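Local coordinates for GCN5-related N-acetyltransferase (Kribbella flavida, PDB 4H89), which probably transfers acyl groups, most likely acetyl from acetyl-CoA, to an amine of a substrate not yet identified, at residues A[8-13]-A[64-69]. Numbering follows the deposited sequence.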
loop_
_atom_site.group_PDB
_atom_site.type_symbol
_atom_site.label_atom_id
_atom_site.label_comp_id
_atom_site.label_asym_id
_atom_site.label_seq_id
_atom_site.Cartn_x
_atom_site.Cartn_y
_atom_site.Cartn_z
ATOM N N ALA A 8 -9.791 26.300 -21.551
ATOM C CA ALA A 8 -9.586 27.050 -20.327
ATOM C C ALA A 8 -8.945 26.189 -19.252
ATOM O O ALA A 8 -8.397 26.731 -18.304
ATOM C CB ALA A 8 -10.907 27.629 -19.826
ATOM N N LEU A 9 -8.982 24.870 -19.408
ATOM C CA LEU A 9 -8.481 23.974 -18.361
ATOM C C LEU A 9 -6.989 23.790 -18.534
ATOM O O LEU A 9 -6.527 23.426 -19.602
ATOM C CB LEU A 9 -9.157 22.593 -18.494
ATOM C CG LEU A 9 -8.871 21.507 -17.493
ATOM C CD1 LEU A 9 -9.375 21.930 -16.150
ATOM C CD2 LEU A 9 -9.569 20.226 -17.910
ATOM N N GLN A 10 -6.257 23.963 -17.420
ATOM C CA GLN A 10 -4.830 23.664 -17.342
ATOM C C GLN A 10 -4.526 22.774 -16.165
ATOM O O GLN A 10 -5.100 22.914 -15.108
ATOM C CB GLN A 10 -4.069 24.983 -17.175
ATOM C CG GLN A 10 -2.616 24.859 -16.867
ATOM C CD GLN A 10 -1.887 26.164 -16.885
ATOM O OE1 GLN A 10 -1.886 26.921 -15.917
ATOM N NE2 GLN A 10 -1.186 26.384 -17.965
ATOM N N VAL A 11 -3.627 21.826 -16.360
ATOM C CA VAL A 11 -2.985 21.094 -15.276
ATOM C C VAL A 11 -1.561 21.683 -15.096
ATOM O O VAL A 11 -0.777 21.737 -16.046
ATOM C CB VAL A 11 -2.918 19.579 -15.569
ATOM C CG1 VAL A 11 -2.244 18.883 -14.396
ATOM C CG2 VAL A 11 -4.299 19.025 -15.818
ATOM N N ARG A 12 -1.274 22.072 -13.863
ATOM C CA ARG A 12 0.002 22.677 -13.548
ATOM C C ARG A 12 0.421 22.207 -12.162
ATOM O O ARG A 12 -0.375 21.665 -11.380
ATOM C CB ARG A 12 -0.073 24.209 -13.538
ATOM C CG ARG A 12 -1.047 24.797 -12.527
ATOM C CD ARG A 12 -0.831 26.288 -12.319
ATOM N NE ARG A 12 -1.829 26.909 -11.449
ATOM C CZ ARG A 12 -1.898 26.810 -10.097
ATOM N NH1 ARG A 12 -1.041 26.119 -9.377
ATOM N NH2 ARG A 12 -2.863 27.437 -9.399
ATOM N N ASP A 13 1.712 22.401 -11.843
ATOM C CA ASP A 13 2.186 22.083 -10.526
ATOM C C ASP A 13 1.358 22.864 -9.479
ATOM O O ASP A 13 1.028 24.030 -9.641
ATOM C CB ASP A 13 3.651 22.473 -10.313
ATOM C CG ASP A 13 4.625 21.639 -11.084
ATOM O OD1 ASP A 13 4.266 20.779 -11.891
ATOM O OD2 ASP A 13 5.831 21.913 -10.866
ATOM N N VAL A 64 -2.521 20.653 -9.809
ATOM C CA VAL A 64 -3.919 21.106 -9.775
ATOM C C VAL A 64 -4.411 21.252 -11.198
ATOM O O VAL A 64 -3.634 21.586 -12.108
ATOM C CB VAL A 64 -4.157 22.405 -8.990
ATOM C CG1 VAL A 64 -4.016 22.172 -7.513
ATOM C CG2 VAL A 64 -3.248 23.517 -9.486
ATOM N N ALA A 65 -5.714 21.047 -11.369
ATOM C CA ALA A 65 -6.417 21.428 -12.594
ATOM C C ALA A 65 -7.151 22.736 -12.252
ATOM O O ALA A 65 -7.858 22.807 -11.240
ATOM C CB ALA A 65 -7.427 20.393 -12.940
ATOM N N VAL A 66 -6.973 23.751 -13.082
ATOM C CA VAL A 66 -7.516 25.049 -12.889
ATOM C C VAL A 66 -8.254 25.529 -14.106
ATOM O O VAL A 66 -7.923 25.198 -15.227
ATOM C CB VAL A 66 -6.438 26.070 -12.522
ATOM C CG1 VAL A 66 -5.850 25.822 -11.139
ATOM C CG2 VAL A 66 -5.384 26.239 -13.586
ATOM N N ASP A 67 -9.290 26.323 -13.863
ATOM C CA ASP A 67 -10.007 26.962 -14.954
ATOM C C ASP A 67 -9.321 28.270 -15.338
ATOM O O ASP A 67 -8.289 28.629 -14.787
ATOM C CB ASP A 67 -11.507 27.129 -14.622
ATOM C CG ASP A 67 -11.787 28.199 -13.620
ATOM O OD1 ASP A 67 -10.875 28.970 -13.197
ATOM O OD2 ASP A 67 -13.007 28.250 -13.254
ATOM N N ALA A 68 -9.937 29.030 -16.250
ATOM C CA ALA A 68 -9.277 30.223 -16.772
ATOM C C ALA A 68 -9.220 31.364 -15.772
ATOM O O ALA A 68 -8.475 32.301 -15.981
ATOM C CB ALA A 68 -9.936 30.684 -18.059
ATOM N N ASP A 69 -10.019 31.297 -14.700
ATOM C CA ASP A 69 -9.931 32.269 -13.614
ATOM C C ASP A 69 -8.928 31.851 -12.536
ATOM O O ASP A 69 -8.765 32.549 -11.552
ATOM C CB ASP A 69 -11.283 32.442 -12.930
ATOM C CG ASP A 69 -12.372 32.901 -13.873
ATOM O OD1 ASP A 69 -12.082 33.745 -14.759
ATOM O OD2 ASP A 69 -13.527 32.439 -13.704
#
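The guanidinium of Arg12 has CG2 of Val64 over one face, near its rim, with NH1 3.4 Å from that methyl. Val66 approaches the group obliquely, CG1 lying 3.8 Å from NH2. Arg12 CG sits wedged between the backbone N and C (chi1 60°), and the chain runs extended from CG to NE, alongside Val64. Within the guanidinium plane NH1 donates to the carbonyl O of Asp13 at 3.0 Å, which helps fix the rotation of the group, and it also forms a salt bridge with Asp18. An alanine in place of Arg12 would probably lose the bond to Asp13 O and the salt bridge to Asp18, and strip the cover from one methyl each of Val64 and Val66.

Strand 10-13, which carries Arg12 and is an outermost strand of the sheet within this chain, pairs antiparallel with strand 61-66. Gln10 and Val66 exchange two bonds, Gln10 N to Val66 O 3.0 Å and Val66 N to Gln10 O 2.9 Å; Arg12 and Val64 do likewise, Arg12 O receiving Val64 N at 2.8 Å. Val11 and Ala65 form the non-hydrogen-bonded pair between them, on the face turned to helix 105-119, where Leu9 CD1 meets Ala65 CB at 4.1 Å. The first GNAT strand is thus held by near-straight backbone bonds, while aliphatic methyls back a cation whose charge is probably balanced by Asp18.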